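Local atomic coordinates of glucose-6-phosphate 1-dehydrogenase (Mycobacterium avium, PDB entry 4LGV), a protein that probably catalyses the oxidation of glucose 6-phosphate to 6-phosphogluconolactone with NADP+ as electron acceptor, the entry step of the pentose phosphate pathway. Residues P334-K346 and Y457-V471. Residues are numbered along the deposited sequence; the frame is centred on the assembly and turned at random.
Sequences PIFLRAGKALPHK and YEQGSWGPEAAQALV
Trp462 is sandwiched between Pro344 and Arg338. On one face of the indole, Pro344 CG makes a CH-pi contact 3.6 Å from the centroid of the five-membered ring, while Pro344 CD lies over the middle of the whole ring system. The guanidinium of Arg338 lies almost flat on the opposite face, its plane tilted 16° from the indole and its NH1 3.8 Å from Trp462 CE3 near the rim. Leu343 CD1 adds an oblique apolar contact to the six-membered ring, and Leu343 CD2 packs on the Trp462 backbone and on Tyr457 CE2. Toward the start of strand 335-340, Val471 CG1 sits over the centre of the Phe336 ring, 3.7 Å from the centroid, with the Leu470 carbonyl approaching Phe336 CE1 obliquely. The polar links lie beyond the strand end: Tyr457 OH donates to Lys341 O (2.7 Å), which meets the phenol at its edge and in its plane, and Gly460 N donates to Ala342 O in a fairly straight bond (165°) from above the carbonyl plane. The 457-471 segment, with its short, weakly bonded helix 466-470, packs against the side of strand 335-340 bearing Phe336 and Arg338 and against the loop that follows; the strand belongs to the mixed sheet of the C-terminal domain, where strands 318-323 and 295-300 separate it from strand 454-457. A type II beta turn from Glu458 to Ser461 presents Gly460 N; Glu458 O accepts from both Ser461 N and Ser461 OG, and the same hydroxyl accepts from Gly463 N, an ST turn that spans Trp462. Arg338 CG stands between the backbone N and carbonyl carbon (chi1 65°), and its extended chain carries the guanidinium out to the indole. Arg338 NE is hydrogen-bonded to Thr228 OG1 on the adjacent strand 222-230, and Thr317 OG1 is a second hydrogen-bond partner of Tyr457 OH.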
ATOM      1  N   PRO A 334      -1.643  -8.780 -17.633  1.00 24.29           N
ATOM      2  CA  PRO A 334      -2.206  -9.212 -18.862  1.00 26.14           C
ATOM      3  C   PRO A 334      -3.721  -9.338 -18.798  1.00 26.52           C
ATOM      4  O   PRO A 334      -4.255  -9.846 -17.816  1.00 26.12           O
ATOM      5  CB  PRO A 334      -1.576 -10.627 -19.082  1.00 27.04           C
ATOM      6  CG  PRO A 334      -0.492 -10.763 -18.042  1.00 25.99           C
ATOM      7  CD  PRO A 334      -0.928  -9.855 -16.937  1.00 25.12           C
ATOM      8  N   ILE A 335      -4.380  -8.895 -19.863  1.00 26.02           N
ATOM      9  CA  ILE A 335      -5.805  -8.971 -19.984  1.00 27.35           C
ATOM     10  C   ILE A 335      -6.154  -9.870 -21.178  1.00 28.48           C
ATOM     11  O   ILE A 335      -5.801  -9.572 -22.306  1.00 29.61           O
ATOM     12  CB  ILE A 335      -6.369  -7.555 -20.169  1.00 26.79           C
ATOM     13  CG1 ILE A 335      -5.944  -6.677 -18.991  1.00 26.64           C
ATOM     14  CG2 ILE A 335      -7.873  -7.598 -20.323  1.00 25.65           C
ATOM     15  CD1 ILE A 335      -6.257  -5.199 -19.129  1.00 27.15           C
ATOM     16  N   PHE A 336      -6.815 -10.987 -20.907  1.00 29.42           N
ATOM     17  CA  PHE A 336      -7.217 -11.909 -21.936  1.00 29.91           C
ATOM     18  C   PHE A 336      -8.727 -11.820 -22.121  1.00 30.05           C
ATOM     19  O   PHE A 336      -9.494 -11.761 -21.159  1.00 29.40           O
ATOM     20  CB  PHE A 336      -6.804 -13.357 -21.583  1.00 30.68           C
ATOM     21  CG  PHE A 336      -5.308 -13.577 -21.560  1.00 28.50           C
ATOM     22  CD1 PHE A 336      -4.618 -13.773 -22.728  1.00 29.29           C
ATOM     23  CD2 PHE A 336      -4.627 -13.585 -20.393  1.00 27.33           C
ATOM     24  CE1 PHE A 336      -3.236 -13.947 -22.734  1.00 29.37           C
ATOM     25  CE2 PHE A 336      -3.262 -13.783 -20.363  1.00 28.51           C
ATOM     26  CZ  PHE A 336      -2.557 -13.977 -21.541  1.00 29.06           C
ATOM     27  N   LEU A 337      -9.135 -11.877 -23.375  1.00 31.10           N
ATOM     28  CA  LEU A 337     -10.518 -11.749 -23.728  1.00 31.38           C
ATOM     29  C   LEU A 337     -10.911 -12.841 -24.727  1.00 33.42           C
ATOM     30  O   LEU A 337     -10.150 -13.126 -25.638  1.00 33.61           O
ATOM     31  CB  LEU A 337     -10.701 -10.395 -24.319  1.00 31.80           C
ATOM     32  CG  LEU A 337     -12.094 -10.007 -24.701  1.00 32.22           C
ATOM     33  CD1 LEU A 337     -12.177  -8.484 -24.617  1.00 31.41           C
ATOM     34  CD2 LEU A 337     -12.422 -10.529 -26.094  1.00 34.45           C
ATOM     35  N   ARG A 338     -12.073 -13.467 -24.504  1.00 31.85           N
ATOM     36  CA  ARG A 338     -12.620 -14.428 -25.431  1.00 32.63           C
ATOM     37  C   ARG A 338     -14.102 -14.204 -25.565  1.00 33.82           C
ATOM     38  O   ARG A 338     -14.812 -13.923 -24.582  1.00 33.13           O
ATOM     39  CB  ARG A 338     -12.333 -15.858 -25.021  1.00 32.36           C
ATOM     40  CG  ARG A 338     -12.982 -16.294 -23.740  1.00 32.33           C
ATOM     41  CD  ARG A 338     -12.631 -17.735 -23.400  1.00 31.62           C
ATOM     42  NE  ARG A 338     -13.112 -18.060 -22.054  1.00 32.07           N
ATOM     43  CZ  ARG A 338     -13.116 -19.267 -21.523  1.00 32.90           C
ATOM     44  NH1 ARG A 338     -12.660 -20.294 -22.218  1.00 34.21           N
ATOM     45  NH2 ARG A 338     -13.598 -19.466 -20.298  1.00 32.34           N
ATOM     46  N   ALA A 339     -14.554 -14.242 -26.812  1.00 34.27           N
ATOM     47  CA  ALA A 339     -15.967 -14.055 -27.135  1.00 33.96           C
ATOM     48  C   ALA A 339     -16.341 -14.956 -28.308  1.00 35.23           C
ATOM     49  O   ALA A 339     -15.580 -15.091 -29.255  1.00 35.87           O
ATOM     50  CB  ALA A 339     -16.228 -12.620 -27.476  1.00 32.21           C
ATOM     51  N   GLY A 340     -17.511 -15.573 -28.256  1.00 37.17           N
ATOM     52  CA  GLY A 340     -17.927 -16.394 -29.363  1.00 37.25           C
ATOM     53  C   GLY A 340     -19.313 -16.975 -29.361  1.00 36.35           C
ATOM     54  O   GLY A 340     -19.935 -17.126 -28.321  1.00 35.95           O
ATOM     55  N   LYS A 341     -19.768 -17.303 -30.570  1.00 36.53           N
ATOM     56  CA  LYS A 341     -21.046 -17.977 -30.815  1.00 36.76           C
ATOM     57  C   LYS A 341     -20.910 -19.482 -30.652  1.00 36.75           C
ATOM     58  O   LYS A 341     -19.837 -20.050 -30.834  1.00 36.20           O
ATOM     59  CB  LYS A 341     -21.523 -17.701 -32.243  1.00 36.03           C
ATOM     60  CG  LYS A 341     -21.706 -16.226 -32.549  1.00 35.54           C
ATOM     61  CD  LYS A 341     -22.953 -15.660 -31.866  1.00 35.02           C
ATOM     62  CE  LYS A 341     -23.197 -14.244 -32.321  1.00 34.75           C
ATOM     63  NZ  LYS A 341     -24.337 -13.635 -31.618  1.00 35.45           N
ATOM     64  N   ALA A 342     -22.023 -20.113 -30.315  1.00 38.65           N
ATOM     65  CA  ALA A 342     -22.105 -21.564 -30.204  1.00 41.76           C
ATOM     66  C   ALA A 342     -21.089 -22.108 -29.189  1.00 44.16           C
ATOM     67  O   ALA A 342     -20.405 -23.116 -29.432  1.00 47.46           O
ATOM     68  CB  ALA A 342     -21.924 -22.224 -31.573  1.00 40.81           C
ATOM     69  N   LEU A 343     -21.017 -21.454 -28.039  1.00 40.75           N
ATOM     70  CA  LEU A 343     -20.194 -21.936 -26.939  1.00 40.66           C
ATOM     71  C   LEU A 343     -21.120 -22.674 -25.975  1.00 41.26           C
ATOM     72  O   LEU A 343     -22.333 -22.647 -26.161  1.00 40.97           O
ATOM     73  CB  LEU A 343     -19.462 -20.749 -26.295  1.00 39.07           C
ATOM     74  CG  LEU A 343     -18.406 -20.103 -27.192  1.00 40.42           C
ATOM     75  CD1 LEU A 343     -17.516 -19.142 -26.405  1.00 39.51           C
ATOM     76  CD2 LEU A 343     -17.513 -21.113 -27.912  1.00 42.02           C
ATOM     77  N   PRO A 344     -20.571 -23.286 -24.914  1.00 41.17           N
ATOM     78  CA  PRO A 344     -21.416 -24.139 -24.087  1.00 43.00           C
ATOM     79  C   PRO A 344     -22.486 -23.458 -23.254  1.00 43.76           C
ATOM     80  O   PRO A 344     -23.455 -24.114 -22.865  1.00 44.60           O
ATOM     81  CB  PRO A 344     -20.422 -24.832 -23.152  1.00 42.84           C
ATOM     82  CG  PRO A 344     -19.119 -24.743 -23.857  1.00 44.37           C
ATOM     83  CD  PRO A 344     -19.158 -23.395 -24.527  1.00 43.38           C
ATOM     84  N   HIS A 345     -22.299 -22.186 -22.931  1.00 43.43           N
ATOM     85  CA  HIS A 345     -23.243 -21.474 -22.076  1.00 42.64           C
ATOM     86  C   HIS A 345     -23.446 -20.034 -22.510  1.00 39.68           C
ATOM     87  O   HIS A 345     -22.674 -19.502 -23.297  1.00 37.32           O
ATOM     88  CB  HIS A 345     -22.743 -21.464 -20.641  1.00 45.50           C
ATOM     89  CG  HIS A 345     -22.408 -22.820 -20.105  1.00 48.16           C
ATOM     90  ND1 HIS A 345     -23.368 -23.762 -19.796  1.00 51.15           N
ATOM     91  CD2 HIS A 345     -21.213 -23.383 -19.803  1.00 51.14           C
ATOM     92  CE1 HIS A 345     -22.777 -24.852 -19.335  1.00 52.02           C
ATOM     93  NE2 HIS A 345     -21.471 -24.644 -19.323  1.00 51.67           N
ATOM     94  N   LYS A 346     -24.496 -19.412 -21.970  1.00 37.12           N
ATOM     95  CA  LYS A 346     -24.706 -17.983 -22.126  1.00 37.35           C
ATOM     96  C   LYS A 346     -24.222 -17.250 -20.876  1.00 33.99           C
ATOM     97  O   LYS A 346     -24.883 -17.294 -19.847  1.00 32.18           O
ATOM     98  CB  LYS A 346     -26.180 -17.677 -22.380  1.00 40.82           C
ATOM     99  CG  LYS A 346     -26.451 -16.215 -22.646  1.00 44.04           C
ATOM    100  CD  LYS A 346     -27.939 -15.938 -22.644  1.00 47.94           C
ATOM    101  CE  LYS A 346     -28.225 -14.453 -22.714  1.00 49.49           C
ATOM    102  NZ  LYS A 346     -29.634 -14.203 -23.112  1.00 55.78           N
ATOM    103  N   TYR A 457     -14.124 -24.876 -34.883  1.00 53.84           N
ATOM    104  CA  TYR A 457     -14.442 -25.480 -33.614  1.00 52.55           C
ATOM    105  C   TYR A 457     -15.857 -25.997 -33.657  1.00 53.16           C
ATOM    106  O   TYR A 457     -16.679 -25.498 -34.416  1.00 52.30           O
ATOM    107  CB  TYR A 457     -14.253 -24.483 -32.458  1.00 49.57           C
ATOM    108  CG  TYR A 457     -15.188 -23.295 -32.463  1.00 47.19           C
ATOM    109  CD1 TYR A 457     -14.913 -22.169 -33.237  1.00 46.05           C
ATOM    110  CD2 TYR A 457     -16.349 -23.289 -31.688  1.00 45.92           C
ATOM    111  CE1 TYR A 457     -15.758 -21.072 -33.211  1.00 44.40           C
ATOM    112  CE2 TYR A 457     -17.181 -22.190 -31.669  1.00 44.15           C
ATOM    113  CZ  TYR A 457     -16.875 -21.090 -32.417  1.00 43.23           C
ATOM    114  OH  TYR A 457     -17.703 -20.007 -32.418  1.00 41.67           O
ATOM    115  N   GLU A 458     -16.115 -27.019 -32.846  1.00 54.43           N
ATOM    116  CA  GLU A 458     -17.430 -27.648 -32.762  1.00 55.73           C
ATOM    117  C   GLU A 458     -18.397 -26.781 -31.978  1.00 53.58           C
ATOM    118  O   GLU A 458     -18.010 -26.185 -30.978  1.00 51.71           O
ATOM    119  CB  GLU A 458     -17.323 -29.030 -32.092  1.00 58.20           C
ATOM    120  CG  GLU A 458     -16.568 -30.057 -32.930  1.00 61.25           C
ATOM    121  CD  GLU A 458     -17.363 -30.439 -34.159  1.00 63.30           C
ATOM    122  OE1 GLU A 458     -18.530 -30.873 -34.001  1.00 63.83           O
ATOM    123  OE2 GLU A 458     -16.821 -30.287 -35.279  1.00 64.46           O
ATOM    124  N   GLN A 459     -19.652 -26.746 -32.425  1.00 54.03           N
ATOM    125  CA  GLN A 459     -20.720 -26.121 -31.666  1.00 52.51           C
ATOM    126  C   GLN A 459     -20.823 -26.835 -30.349  1.00 53.66           C
ATOM    127  O   GLN A 459     -20.760 -28.067 -30.295  1.00 55.46           O
ATOM    128  CB  GLN A 459     -22.042 -26.182 -32.377  1.00 53.44           C
ATOM    129  CG  GLN A 459     -22.056 -25.394 -33.675  1.00 53.16           C
ATOM    130  CD  GLN A 459     -23.431 -25.282 -34.318  1.00 54.22           C
ATOM    131  OE1 GLN A 459     -24.412 -24.921 -33.674  1.00 53.72           O
ATOM    132  NE2 GLN A 459     -23.509 -25.635 -35.605  1.00 55.93           N
ATOM    133  N   GLY A 460     -20.921 -26.051 -29.271  1.00 52.73           N
ATOM    134  CA  GLY A 460     -21.046 -26.616 -27.939  1.00 53.17           C
ATOM    135  C   GLY A 460     -19.694 -26.796 -27.284  1.00 53.13           C
ATOM    136  O   GLY A 460     -19.638 -27.145 -26.122  1.00 53.01           O
ATOM    137  N   SER A 461     -18.603 -26.588 -28.015  1.00 53.31           N
ATOM    138  CA  SER A 461     -17.264 -26.620 -27.400  1.00 53.84           C
ATOM    139  C   SER A 461     -16.911 -25.231 -26.894  1.00 52.07           C
ATOM    140  O   SER A 461     -17.647 -24.268 -27.156  1.00 50.80           O
ATOM    141  CB  SER A 461     -16.195 -27.110 -28.412  1.00 55.61           C
ATOM    142  OG  SER A 461     -15.886 -26.107 -29.366  1.00 54.28           O
ATOM    143  N   TRP A 462     -15.783 -25.124 -26.183  1.00 52.43           N
ATOM    144  CA  TRP A 462     -15.277 -23.816 -25.695  1.00 50.26           C
ATOM    145  C   TRP A 462     -14.531 -23.041 -26.761  1.00 49.82           C
ATOM    146  O   TRP A 462     -14.067 -21.944 -26.509  1.00 49.27           O
ATOM    147  CB  TRP A 462     -14.385 -23.974 -24.431  1.00 49.59           C
ATOM    148  CG  TRP A 462     -15.209 -23.924 -23.233  1.00 49.04           C
ATOM    149  CD1 TRP A 462     -15.482 -24.944 -22.368  1.00 50.59           C
ATOM    150  CD2 TRP A 462     -15.986 -22.810 -22.806  1.00 47.72           C
ATOM    151  NE1 TRP A 462     -16.379 -24.512 -21.394  1.00 50.09           N
ATOM    152  CE2 TRP A 462     -16.694 -23.207 -21.649  1.00 48.04           C
ATOM    153  CE3 TRP A 462     -16.128 -21.500 -23.275  1.00 46.70           C
ATOM    154  CZ2 TRP A 462     -17.517 -22.353 -20.974  1.00 47.59           C
ATOM    155  CZ3 TRP A 462     -16.964 -20.650 -22.604  1.00 45.39           C
ATOM    156  CH2 TRP A 462     -17.641 -21.074 -21.464  1.00 46.12           C
ATOM    157  N   GLY A 463     -14.402 -23.610 -27.948  1.00 51.37           N
ATOM    158  CA  GLY A 463     -13.733 -22.923 -29.020  1.00 51.07           C
ATOM    159  C   GLY A 463     -12.459 -23.625 -29.439  1.00 52.39           C
ATOM    160  O   GLY A 463     -12.115 -24.670 -28.929  1.00 53.29           O
ATOM    161  N   PRO A 464     -11.753 -23.036 -30.392  1.00 52.76           N
ATOM    162  CA  PRO A 464     -10.496 -23.601 -30.856  1.00 55.40           C
ATOM    163  C   PRO A 464      -9.458 -23.798 -29.751  1.00 56.27           C
ATOM    164  O   PRO A 464      -9.328 -22.947 -28.853  1.00 56.72           O
ATOM    165  CB  PRO A 464      -9.986 -22.580 -31.876  1.00 54.95           C
ATOM    166  CG  PRO A 464     -10.879 -21.401 -31.797  1.00 53.19           C
ATOM    167  CD  PRO A 464     -12.022 -21.678 -30.886  1.00 51.31           C
ATOM    168  N   GLU A 465      -8.707 -24.893 -29.843  1.00 60.19           N
ATOM    169  CA  GLU A 465      -7.646 -25.221 -28.886  1.00 61.60           C
ATOM    170  C   GLU A 465      -6.506 -24.177 -28.903  1.00 62.21           C
ATOM    171  O   GLU A 465      -5.805 -24.002 -27.914  1.00 62.95           O
ATOM    172  CB  GLU A 465      -7.098 -26.622 -29.156  1.00 63.33           C
ATOM    173  N   ALA A 466      -6.326 -23.465 -30.012  1.00 62.68           N
ATOM    174  CA  ALA A 466      -5.338 -22.399 -30.060  1.00 62.98           C
ATOM    175  C   ALA A 466      -5.618 -21.275 -29.038  1.00 62.36           C
ATOM    176  O   ALA A 466      -4.693 -20.575 -28.625  1.00 63.29           O
ATOM    177  CB  ALA A 466      -5.251 -21.833 -31.466  1.00 64.79           C
ATOM    178  N   ALA A 467      -6.871 -21.096 -28.622  1.00 59.80           N
ATOM    179  CA  ALA A 467      -7.158 -20.151 -27.541  1.00 57.81           C
ATOM    180  C   ALA A 467      -6.553 -20.585 -26.201  1.00 59.35           C
ATOM    181  O   ALA A 467      -6.263 -19.727 -25.352  1.00 58.24           O
ATOM    182  CB  ALA A 467      -8.647 -19.912 -27.397  1.00 56.03           C
ATOM    183  N   GLN A 468      -6.317 -21.889 -26.017  1.00 61.49           N
ATOM    184  CA  GLN A 468      -5.617 -22.380 -24.817  1.00 61.50           C
ATOM    185  C   GLN A 468      -4.152 -21.963 -24.834  1.00 58.89           C
ATOM    186  O   GLN A 468      -3.557 -21.638 -23.806  1.00 54.51           O
ATOM    187  CB  GLN A 468      -5.715 -23.918 -24.685  1.00 67.38           C
ATOM    188  CG  GLN A 468      -7.144 -24.492 -24.643  1.00 68.77           C
ATOM    189  CD  GLN A 468      -7.972 -23.920 -23.501  1.00 69.95           C
ATOM    190  OE1 GLN A 468      -7.595 -24.048 -22.338  1.00 71.93           O
ATOM    191  NE2 GLN A 468      -9.105 -23.276 -23.824  1.00 71.78           N
ATOM    192  N   ALA A 469      -3.554 -21.977 -26.015  1.00 60.28           N
ATOM    193  CA  ALA A 469      -2.121 -21.659 -26.144  1.00 59.80           C
ATOM    194  C   ALA A 469      -1.868 -20.180 -25.804  1.00 58.44           C
ATOM    195  O   ALA A 469      -0.809 -19.822 -25.308  1.00 58.98           O
ATOM    196  CB  ALA A 469      -1.606 -21.997 -27.529  1.00 60.46           C
ATOM    197  N   LEU A 470      -2.837 -19.330 -26.087  1.00 56.21           N
ATOM    198  CA  LEU A 470      -2.737 -17.912 -25.739  1.00 55.25           C
ATOM    199  C   LEU A 470      -2.315 -17.634 -24.282  1.00 53.32           C
ATOM    200  O   LEU A 470      -1.531 -16.738 -24.023  1.00 52.58           O
ATOM    201  CB  LEU A 470      -4.112 -17.264 -25.943  1.00 53.32           C
ATOM    202  CG  LEU A 470      -4.171 -15.900 -26.579  1.00 52.65           C
ATOM    203  CD1 LEU A 470      -3.309 -15.897 -27.819  1.00 54.64           C
ATOM    204  CD2 LEU A 470      -5.591 -15.515 -26.906  1.00 51.62           C
ATOM    205  N   VAL A 471      -2.866 -18.416 -23.362  1.00 52.88           N
ATOM    206  CA  VAL A 471      -2.634 -18.246 -21.937  1.00 53.65           C
ATOM    207  C   VAL A 471      -1.589 -19.241 -21.372  1.00 56.85           C
ATOM    208  O   VAL A 471      -1.514 -19.443 -20.161  1.00 54.71           O
ATOM    209  CB  VAL A 471      -3.970 -18.366 -21.156  1.00 52.46           C
ATOM    210  CG1 VAL A 471      -4.974 -17.344 -21.660  1.00 50.53           C
ATOM    211  CG2 VAL A 471      -4.562 -19.770 -21.260  1.00 53.49           C
TER